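Local atomic coordinates of DNA mismatch repair protein MutS (PDB entry 1EWQ), a protein that takes part in DNA mismatch repair, binding mismatched DNA and showing a weak ATPase activity. Residues L134-T139 / E177-P182. Residues are numbered along the deposited sequence; the frame is centred on the assembly and turned at random.
Sequences LAAIAT and EVLLAP
L134 and L179 meet at about a right angle on one face of a parallel strand pair, CD1 of L134 lying 3.8 Å from CG of L179. L134 CG is anti to the backbone N (chi1 168°), and chi2 of 62° then turns CD1 toward the neighbouring strand, onto CB of E177, 3.8 Å away. A136 brings only a methyl to this face, 4.2 Å from CB of L179. An alanine in place of L179 would probably leave both L134 methyls without the branch they pack on, while its CB could still meet A136. On the other face I137 and L180 lie side by side, L180 CD2 being 4.1 Å from I137 CB. Between the faces, A135 N donates to E177 O and A135 O accepts from L179 N; I137 N donates to L179 O, and I137 O accepts from A181 N. Small residues suit A138 and A181, N-cap of helix 182-186, whose CB atoms come within 3.7 Å. At the polar edge, T117 and G119 bond OE1 of buried E177, and S203 its OE2. Within MutS domain II, strands 143-149 and 201-203 flank the pair; branched aliphatics fill the layers beneath helix 215-232 (L134, L179) and helix 188-197 (I137, L180).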
loop_
_atom_site.group_PDB
_atom_site.type_symbol
_atom_site.label_atom_id
_atom_site.label_comp_id
_atom_site.label_asym_id
_atom_site.label_seq_id
_atom_site.Cartn_x
_atom_site.Cartn_y
_atom_site.Cartn_z
ATOM N N LEU C 134 17.517 15.042 6.613
ATOM C CA LEU C 134 18.116 14.026 7.471
ATOM C C LEU C 134 18.042 14.831 8.765
ATOM O O LEU C 134 18.436 15.990 8.787
ATOM C CB LEU C 134 19.590 13.773 7.131
ATOM C CG LEU C 134 20.361 12.932 8.171
ATOM C CD1 LEU C 134 19.755 11.549 8.284
ATOM C CD2 LEU C 134 21.824 12.825 7.778
ATOM N N ALA C 135 17.515 14.243 9.825
ATOM C CA ALA C 135 17.412 14.943 11.093
ATOM C C ALA C 135 18.212 14.216 12.171
ATOM O O ALA C 135 18.403 12.999 12.101
ATOM C CB ALA C 135 15.944 15.054 11.510
ATOM N N ALA C 136 18.685 14.972 13.159
ATOM C CA ALA C 136 19.447 14.413 14.277
ATOM C C ALA C 136 18.966 15.043 15.582
ATOM O O ALA C 136 18.832 16.266 15.678
ATOM C CB ALA C 136 20.938 14.671 14.086
ATOM N N ILE C 137 18.715 14.188 16.572
ATOM C CA ILE C 137 18.239 14.583 17.894
ATOM C C ILE C 137 19.213 14.096 18.977
ATOM O O ILE C 137 19.607 12.922 18.991
ATOM C CB ILE C 137 16.847 13.953 18.190
ATOM C CG1 ILE C 137 15.792 14.525 17.230
ATOM C CG2 ILE C 137 16.460 14.192 19.639
ATOM C CD1 ILE C 137 14.462 13.780 17.257
ATOM N N ALA C 138 19.591 14.993 19.882
ATOM C CA ALA C 138 20.502 14.647 20.969
ATOM C C ALA C 138 20.162 15.442 22.223
ATOM O O ALA C 138 19.332 16.349 22.185
ATOM C CB ALA C 138 21.942 14.921 20.551
ATOM N N THR C 139 20.805 15.094 23.332
ATOM C CA THR C 139 20.578 15.784 24.597
ATOM C C THR C 139 21.867 16.432 25.071
ATOM O O THR C 139 22.933 16.173 24.527
ATOM C CB THR C 139 20.099 14.822 25.688
ATOM O OG1 THR C 139 21.116 13.845 25.939
ATOM C CG2 THR C 139 18.819 14.131 25.261
ATOM N N GLU C 177 14.625 10.806 7.364
ATOM C CA GLU C 177 15.491 9.906 8.114
ATOM C C GLU C 177 15.943 10.576 9.412
ATOM O O GLU C 177 16.357 11.733 9.414
ATOM C CB GLU C 177 16.706 9.559 7.267
ATOM C CG GLU C 177 17.375 8.264 7.631
ATOM C CD GLU C 177 18.628 8.027 6.827
ATOM O OE1 GLU C 177 18.756 8.600 5.720
ATOM O OE2 GLU C 177 19.483 7.254 7.298
ATOM N N VAL C 178 15.884 9.839 10.512
ATOM C CA VAL C 178 16.263 10.393 11.803
ATOM C C VAL C 178 17.427 9.663 12.488
ATOM O O VAL C 178 17.473 8.437 12.520
ATOM C CB VAL C 178 15.032 10.408 12.753
ATOM C CG1 VAL C 178 15.444 10.867 14.148
ATOM C CG2 VAL C 178 13.954 11.333 12.197
ATOM N N LEU C 179 18.362 10.437 13.032
ATOM C CA LEU C 179 19.514 9.898 13.750
ATOM C C LEU C 179 19.327 10.256 15.229
ATOM O O LEU C 179 19.301 11.436 15.580
ATOM C CB LEU C 179 20.819 10.537 13.261
ATOM C CG LEU C 179 21.112 10.629 11.764
ATOM C CD1 LEU C 179 22.440 11.337 11.574
ATOM C CD2 LEU C 179 21.152 9.243 11.135
ATOM N N LEU C 180 19.196 9.253 16.089
ATOM C CA LEU C 180 19.015 9.504 17.518
ATOM C C LEU C 180 20.318 9.311 18.287
ATOM O O LEU C 180 21.095 8.402 17.991
ATOM C CB LEU C 180 17.935 8.579 18.097
ATOM C CG LEU C 180 16.493 8.686 17.570
ATOM C CD1 LEU C 180 15.682 7.488 18.060
ATOM C CD2 LEU C 180 15.852 9.996 18.029
ATOM N N ALA C 181 20.552 10.181 19.263
ATOM C CA ALA C 181 21.743 10.115 20.103
ATOM C C ALA C 181 21.783 8.758 20.805
ATOM O O ALA C 181 20.742 8.166 21.082
ATOM C CB ALA C 181 21.707 11.231 21.140
ATOM N N PRO C 182 22.988 8.252 21.103
ATOM C CA PRO C 182 23.133 6.959 21.776
ATOM C C PRO C 182 22.239 6.853 23.016
ATOM O O PRO C 182 21.571 5.841 23.225
ATOM C CB PRO C 182 24.617 6.925 22.130
ATOM C CG PRO C 182 25.241 7.736 21.028
ATOM C CD PRO C 182 24.301 8.898 20.922
#